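Local coordinates for ubiquitin conjugating enzyme (Plasmodium yoelii, PDB 2PWQ), which probably acts as an E2 enzyme, transferring ubiquitin from an activating enzyme toward target proteins through a thioester intermediate, at residues I76-P87 with L112-I122. Numbering follows the deposited sequence.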
ATOM      1  N   ILE A  76       3.047  -7.488   2.242  1.00 36.39           N
ATOM      2  CA  ILE A  76       1.918  -7.637   3.177  1.00 35.50           C
ATOM      3  C   ILE A  76       2.147  -8.842   4.116  1.00 37.12           C
ATOM      4  O   ILE A  76       2.066  -9.994   3.694  1.00 36.23           O
ATOM      5  CB  ILE A  76       0.602  -7.806   2.397  1.00 36.17           C
ATOM      6  CG1 ILE A  76       0.438  -6.661   1.381  1.00 34.36           C
ATOM      7  CG2 ILE A  76      -0.625  -7.926   3.375  1.00 29.04           C
ATOM      8  CD1 ILE A  76      -0.610  -6.916   0.323  1.00 36.00           C
ATOM      9  N   THR A  77       2.465  -8.607   5.382  1.00 38.93           N
ATOM     10  CA  THR A  77       2.591  -9.748   6.273  1.00 40.64           C
ATOM     11  C   THR A  77       1.353  -9.877   7.156  1.00 41.59           C
ATOM     12  O   THR A  77       1.005  -8.949   7.932  1.00 42.07           O
ATOM     13  CB  THR A  77       3.917  -9.785   7.084  1.00 41.59           C
ATOM     14  OG1 THR A  77       3.751  -9.103   8.311  1.00 44.46           O
ATOM     15  CG2 THR A  77       5.067  -9.145   6.347  1.00 40.95           C
ATOM     16  N   ILE A  78       0.658 -11.005   7.007  1.00 41.64           N
ATOM     17  CA  ILE A  78      -0.659 -11.212   7.632  1.00 43.05           C
ATOM     18  C   ILE A  78      -0.461 -12.003   8.902  1.00 44.72           C
ATOM     19  O   ILE A  78       0.203 -13.046   8.860  1.00 45.32           O
ATOM     20  CB  ILE A  78      -1.587 -11.962   6.679  1.00 42.13           C
ATOM     21  CG1 ILE A  78      -1.713 -11.177   5.386  1.00 41.32           C
ATOM     22  CG2 ILE A  78      -2.958 -12.244   7.326  1.00 42.23           C
ATOM     23  CD1 ILE A  78      -2.109 -11.977   4.228  1.00 38.95           C
ATOM     24  N   PRO A  79      -1.008 -11.522  10.045  1.00 46.29           N
ATOM     25  CA  PRO A  79      -0.763 -12.232  11.309  1.00 46.90           C
ATOM     26  C   PRO A  79      -1.508 -13.558  11.388  1.00 47.41           C
ATOM     27  O   PRO A  79      -2.496 -13.740  10.666  1.00 46.41           O
ATOM     28  CB  PRO A  79      -1.292 -11.247  12.373  1.00 47.03           C
ATOM     29  CG  PRO A  79      -2.321 -10.477  11.682  1.00 46.03           C
ATOM     30  CD  PRO A  79      -1.855 -10.325  10.257  1.00 46.10           C
ATOM     31  N   ASN A  80      -1.040 -14.460  12.260  1.00 49.32           N
ATOM     32  CA  ASN A  80      -1.613 -15.812  12.378  1.00 51.76           C
ATOM     33  C   ASN A  80      -3.022 -15.894  12.956  1.00 52.23           C
ATOM     34  O   ASN A  80      -3.714 -16.903  12.771  1.00 52.42           O
ATOM     35  CB  ASN A  80      -0.652 -16.828  13.036  1.00 52.83           C
ATOM     36  CG  ASN A  80      -0.124 -16.390  14.419  1.00 56.73           C
ATOM     37  OD1 ASN A  80      -0.602 -15.424  15.033  1.00 61.25           O
ATOM     38  ND2 ASN A  80       0.887 -17.118  14.907  1.00 59.14           N
ATOM     39  N   ASP A  81      -3.457 -14.811  13.598  1.00 52.72           N
ATOM     40  CA  ASP A  81      -4.835 -14.665  14.082  1.00 53.10           C
ATOM     41  C   ASP A  81      -5.771 -13.837  13.197  1.00 52.48           C
ATOM     42  O   ASP A  81      -6.936 -13.595  13.560  1.00 51.74           O
ATOM     43  CB  ASP A  81      -4.853 -14.112  15.514  1.00 53.64           C
ATOM     44  CG  ASP A  81      -3.834 -13.002  15.744  1.00 55.56           C
ATOM     45  OD1 ASP A  81      -3.231 -12.479  14.782  1.00 55.85           O
ATOM     46  OD2 ASP A  81      -3.640 -12.643  16.930  1.00 59.74           O
ATOM     47  N   TYR A  82      -5.287 -13.402  12.042  1.00 51.07           N
ATOM     48  CA  TYR A  82      -6.158 -12.716  11.103  1.00 50.77           C
ATOM     49  C   TYR A  82      -7.512 -13.454  10.979  1.00 52.19           C
ATOM     50  O   TYR A  82      -7.519 -14.683  10.905  1.00 52.82           O
ATOM     51  CB  TYR A  82      -5.461 -12.639   9.757  1.00 48.67           C
ATOM     52  CG  TYR A  82      -6.107 -11.713   8.776  1.00 45.82           C
ATOM     53  CD1 TYR A  82      -5.835 -10.343   8.791  1.00 42.90           C
ATOM     54  CD2 TYR A  82      -6.994 -12.207   7.818  1.00 42.55           C
ATOM     55  CE1 TYR A  82      -6.435  -9.494   7.855  1.00 42.97           C
ATOM     56  CE2 TYR A  82      -7.599 -11.380   6.906  1.00 42.47           C
ATOM     57  CZ  TYR A  82      -7.328 -10.025   6.929  1.00 42.96           C
ATOM     58  OH  TYR A  82      -7.924  -9.245   5.991  1.00 40.99           O
ATOM     59  N   PRO A  83      -8.659 -12.725  10.912  1.00 52.82           N
ATOM     60  CA  PRO A  83      -8.857 -11.285  10.758  1.00 53.35           C
ATOM     61  C   PRO A  83      -8.993 -10.492  12.056  1.00 53.70           C
ATOM     62  O   PRO A  83      -9.551  -9.402  12.022  1.00 53.72           O
ATOM     63  CB  PRO A  83     -10.169 -11.199   9.951  1.00 53.19           C
ATOM     64  CG  PRO A  83     -10.839 -12.548  10.112  1.00 52.91           C
ATOM     65  CD  PRO A  83      -9.959 -13.413  10.976  1.00 52.94           C
ATOM     66  N   TYR A  84      -8.465 -11.018  13.158  1.00 54.26           N
ATOM     67  CA  TYR A  84      -8.627 -10.415  14.488  1.00 55.39           C
ATOM     68  C   TYR A  84      -7.509  -9.429  14.779  1.00 54.55           C
ATOM     69  O   TYR A  84      -7.565  -8.707  15.771  1.00 54.68           O
ATOM     70  CB  TYR A  84      -8.698 -11.492  15.597  1.00 56.83           C
ATOM     71  CG  TYR A  84      -9.862 -12.482  15.499  1.00 59.38           C
ATOM     72  CD1 TYR A  84     -10.283 -13.222  16.616  1.00 61.39           C
ATOM     73  CD2 TYR A  84     -10.551 -12.672  14.288  1.00 60.82           C
ATOM     74  CE1 TYR A  84     -11.360 -14.136  16.517  1.00 61.25           C
ATOM     75  CE2 TYR A  84     -11.605 -13.567  14.172  1.00 60.92           C
ATOM     76  CZ  TYR A  84     -12.009 -14.296  15.274  1.00 61.86           C
ATOM     77  OH  TYR A  84     -13.061 -15.178  15.099  1.00 62.04           O
ATOM     78  N   ASN A  85      -6.488  -9.423  13.921  1.00 53.13           N
ATOM     79  CA  ASN A  85      -5.445  -8.392  13.923  1.00 51.47           C
ATOM     80  C   ASN A  85      -5.167  -7.887  12.507  1.00 49.53           C
ATOM     81  O   ASN A  85      -5.414  -8.624  11.527  1.00 48.94           O
ATOM     82  CB  ASN A  85      -4.171  -8.863  14.622  1.00 52.05           C
ATOM     83  CG  ASN A  85      -4.069  -8.365  16.061  1.00 54.81           C
ATOM     84  OD1 ASN A  85      -2.996  -7.949  16.515  1.00 58.26           O
ATOM     85  ND2 ASN A  85      -5.183  -8.391  16.782  1.00 56.83           N
ATOM     86  N   PRO A  86      -4.705  -6.613  12.381  1.00 47.78           N
ATOM     87  CA  PRO A  86      -4.433  -6.043  11.058  1.00 46.40           C
ATOM     88  C   PRO A  86      -3.176  -6.621  10.362  1.00 44.70           C
ATOM     89  O   PRO A  86      -2.257  -7.124  11.030  1.00 43.55           O
ATOM     90  CB  PRO A  86      -4.227  -4.550  11.360  1.00 45.47           C
ATOM     91  CG  PRO A  86      -3.655  -4.524  12.703  1.00 46.31           C
ATOM     92  CD  PRO A  86      -4.413  -5.626  13.445  1.00 47.85           C
ATOM     93  N   PRO A  87      -3.139  -6.536   9.022  1.00 43.91           N
ATOM     94  CA  PRO A  87      -1.887  -6.873   8.326  1.00 43.19           C
ATOM     95  C   PRO A  87      -0.833  -5.803   8.614  1.00 42.80           C
ATOM     96  O   PRO A  87      -1.188  -4.688   9.045  1.00 43.04           O
ATOM     97  CB  PRO A  87      -2.299  -6.847   6.850  1.00 42.74           C
ATOM     98  CG  PRO A  87      -3.482  -5.899   6.811  1.00 43.64           C
ATOM     99  CD  PRO A  87      -4.214  -6.148   8.088  1.00 42.90           C
ATOM    100  N   LEU A 112      -5.524   2.149  10.765  1.00 58.59           N
ATOM    101  CA  LEU A 112      -6.103   0.799  10.656  1.00 59.80           C
ATOM    102  C   LEU A 112      -5.807  -0.121  11.835  1.00 60.28           C
ATOM    103  O   LEU A 112      -6.638  -0.951  12.178  1.00 60.65           O
ATOM    104  CB  LEU A 112      -5.896   0.095   9.315  1.00 59.82           C
ATOM    105  CG  LEU A 112      -4.573   0.003   8.593  1.00 61.63           C
ATOM    106  CD1 LEU A 112      -4.332  -1.453   8.199  1.00 62.45           C
ATOM    107  CD2 LEU A 112      -4.637   0.906   7.362  1.00 63.43           C
ATOM    108  N   LYS A 113      -4.650   0.044  12.470  1.00 60.87           N
ATOM    109  CA  LYS A 113      -4.356  -0.649  13.728  1.00 61.56           C
ATOM    110  C   LYS A 113      -5.548  -0.522  14.680  1.00 62.09           C
ATOM    111  O   LYS A 113      -6.189  -1.520  15.001  1.00 62.76           O
ATOM    112  CB  LYS A 113      -3.089  -0.086  14.373  1.00 61.61           C
ATOM    113  CG  LYS A 113      -2.477  -0.922  15.481  0.50 61.63           C
ATOM    114  CD  LYS A 113      -1.196  -0.256  15.967  0.30 61.39           C
ATOM    115  CE  LYS A 113      -0.216  -1.267  16.523  0.30 60.95           C
ATOM    116  NZ  LYS A 113       1.172  -0.734  16.469  0.50 60.49           N
ATOM    117  N   ASN A 114      -5.884   0.689  15.112  1.00 62.07           N
ATOM    118  CA  ASN A 114      -6.987   0.807  16.075  1.00 62.26           C
ATOM    119  C   ASN A 114      -8.397   0.792  15.474  1.00 61.68           C
ATOM    120  O   ASN A 114      -9.379   0.647  16.200  1.00 62.00           O
ATOM    121  CB  ASN A 114      -6.785   1.956  17.081  1.00 62.62           C
ATOM    122  CG  ASN A 114      -6.230   3.223  16.443  1.00 63.85           C
ATOM    123  OD1 ASN A 114      -5.274   3.816  16.953  1.00 64.48           O
ATOM    124  ND2 ASN A 114      -6.839   3.655  15.338  1.00 64.88           N
ATOM    125  N   GLU A 115      -8.503   0.919  14.157  1.00 60.47           N
ATOM    126  CA  GLU A 115      -9.785   0.696  13.505  1.00 59.38           C
ATOM    127  C   GLU A 115     -10.045  -0.778  13.146  1.00 57.98           C
ATOM    128  O   GLU A 115     -11.173  -1.129  12.786  1.00 57.83           O
ATOM    129  CB  GLU A 115      -9.954   1.594  12.259  1.00 59.79           C
ATOM    130  CG  GLU A 115     -10.219   3.076  12.557  1.00 61.66           C
ATOM    131  CD  GLU A 115     -11.224   3.299  13.716  1.00 65.34           C
ATOM    132  OE1 GLU A 115     -10.774   3.734  14.812  1.00 65.15           O
ATOM    133  OE2 GLU A 115     -12.446   3.022  13.535  1.00 65.20           O
ATOM    134  N   TRP A 116      -9.025  -1.638  13.244  1.00 56.49           N
ATOM    135  CA  TRP A 116      -9.135  -2.985  12.667  1.00 54.72           C
ATOM    136  C   TRP A 116     -10.234  -3.849  13.276  1.00 54.05           C
ATOM    137  O   TRP A 116     -10.403  -3.890  14.489  1.00 54.12           O
ATOM    138  CB  TRP A 116      -7.798  -3.765  12.633  1.00 54.13           C
ATOM    139  CG  TRP A 116      -7.954  -4.936  11.721  1.00 53.24           C
ATOM    140  CD1 TRP A 116      -8.307  -6.195  12.080  1.00 52.64           C
ATOM    141  CD2 TRP A 116      -7.866  -4.931  10.283  1.00 51.03           C
ATOM    142  NE1 TRP A 116      -8.426  -6.990  10.963  1.00 51.94           N
ATOM    143  CE2 TRP A 116      -8.162  -6.242   9.846  1.00 50.83           C
ATOM    144  CE3 TRP A 116      -7.550  -3.956   9.333  1.00 49.71           C
ATOM    145  CZ2 TRP A 116      -8.161  -6.607   8.503  1.00 49.91           C
ATOM    146  CZ3 TRP A 116      -7.544  -4.318   7.986  1.00 52.53           C
ATOM    147  CH2 TRP A 116      -7.847  -5.641   7.586  1.00 52.65           C
ATOM    148  N   SER A 117     -10.992  -4.502  12.400  1.00 53.04           N
ATOM    149  CA  SER A 117     -11.928  -5.539  12.789  1.00 52.26           C
ATOM    150  C   SER A 117     -12.075  -6.512  11.620  1.00 51.74           C
ATOM    151  O   SER A 117     -11.848  -6.136  10.452  1.00 51.70           O
ATOM    152  CB  SER A 117     -13.301  -4.940  13.132  1.00 52.39           C
ATOM    153  OG  SER A 117     -14.136  -4.821  11.974  1.00 50.46           O
ATOM    154  N   PRO A 118     -12.469  -7.764  11.923  1.00 50.85           N
ATOM    155  CA  PRO A 118     -12.876  -8.790  10.962  1.00 49.06           C
ATOM    156  C   PRO A 118     -13.701  -8.287   9.788  1.00 47.68           C
ATOM    157  O   PRO A 118     -13.789  -8.975   8.777  1.00 47.27           O
ATOM    158  CB  PRO A 118     -13.696  -9.738  11.827  1.00 49.59           C
ATOM    159  CG  PRO A 118     -12.952  -9.730  13.133  1.00 50.50           C
ATOM    160  CD  PRO A 118     -12.486  -8.289  13.309  1.00 50.98           C
ATOM    161  N   ALA A 119     -14.290  -7.100   9.894  1.00 45.69           N
ATOM    162  CA  ALA A 119     -15.061  -6.554   8.777  1.00 44.71           C
ATOM    163  C   ALA A 119     -14.146  -5.965   7.680  1.00 43.73           C
ATOM    164  O   ALA A 119     -14.494  -5.945   6.490  1.00 42.74           O
ATOM    165  CB  ALA A 119     -16.068  -5.491   9.287  1.00 45.30           C
ATOM    166  N   LEU A 120     -12.975  -5.482   8.095  1.00 42.26           N
ATOM    167  CA  LEU A 120     -12.015  -4.906   7.162  1.00 41.51           C
ATOM    168  C   LEU A 120     -11.347  -6.016   6.305  1.00 40.94           C
ATOM    169  O   LEU A 120     -11.404  -7.203   6.644  1.00 41.59           O
ATOM    170  CB  LEU A 120     -11.022  -4.033   7.948  1.00 40.38           C
ATOM    171  CG  LEU A 120     -11.584  -2.629   8.273  1.00 41.11           C
ATOM    172  CD1 LEU A 120     -10.725  -1.867   9.242  1.00 39.07           C
ATOM    173  CD2 LEU A 120     -11.775  -1.818   6.984  1.00 42.53           C
ATOM    174  N   THR A 121     -10.783  -5.632   5.166  1.00 39.87           N
ATOM    175  CA  THR A 121     -10.105  -6.557   4.282  1.00 36.89           C
ATOM    176  C   THR A 121      -8.799  -5.927   3.785  1.00 36.11           C
ATOM    177  O   THR A 121      -8.616  -4.693   3.751  1.00 33.83           O
ATOM    178  CB  THR A 121     -10.929  -6.914   3.032  1.00 37.07           C
ATOM    179  OG1 THR A 121     -11.009  -5.765   2.194  1.00 37.09           O
ATOM    180  CG2 THR A 121     -12.386  -7.369   3.401  1.00 38.51           C
ATOM    181  N   ILE A 122      -7.912  -6.805   3.336  1.00 33.75           N
ATOM    182  CA  ILE A 122      -6.659  -6.348   2.782  1.00 32.34           C
ATOM    183  C   ILE A 122      -6.866  -5.428   1.565  1.00 31.49           C
ATOM    184  O   ILE A 122      -6.287  -4.383   1.517  1.00 32.35           O
ATOM    185  CB  ILE A 122      -5.742  -7.565   2.516  1.00 31.93           C
ATOM    186  CG1 ILE A 122      -5.321  -8.140   3.864  1.00 33.09           C
ATOM    187  CG2 ILE A 122      -4.513  -7.136   1.734  1.00 29.80           C
ATOM    188  CD1 ILE A 122      -4.824  -9.523   3.824  1.00 38.80           C
TER
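Pro83 and Pro118 bring the two loops closest, with CA atoms 4.7 Å apart, and Pro86 pairs with Trp116 at 5.8 Å between CA atoms. Trp116 is the first residue past helix 110-115. Its CG is anti to the backbone N (chi1 -165°), which lays the indole along the proline-rich loop. Pro86 CA sits over the five-membered ring, 3.7 Å from its centroid. Pro87 CD covers the six-membered ring on the same face. Both are CH-pi contacts. Leu120 CB, from the same segment as Trp116, lies against the opposite face, so the indole is sandwiched between it and the two prolines. At its edge, Trp116 NE1 donates to Pro83 O at 2.9 Å. The carbonyl oxygen lies near the indole plane, but the donor stands well above the carbonyl plane and the bond is bent (144°). The peptide before Pro83 is cis. This Tyr-Pro-Tyr-Asn-Pro-Pro loop follows strand 71-77 and is the proline-rich signature of the E2 (UBC) fold. Here it packs on the segment that leads from near the predicted active-site Cys108 to helix 122-134. Tyr82 meets the indole rim to rim, CE1 to Trp116 CZ2 3.4 Å, with planes at 43°. Tyr82 OH lies 3.5 Å from Ile122 CG1 and is hydrogen-bonded to Glu31 of helix 23-37. Ile122 CD1 reaches Ile78 CD1 at 3.7 Å, beside Trp55 of the sheet.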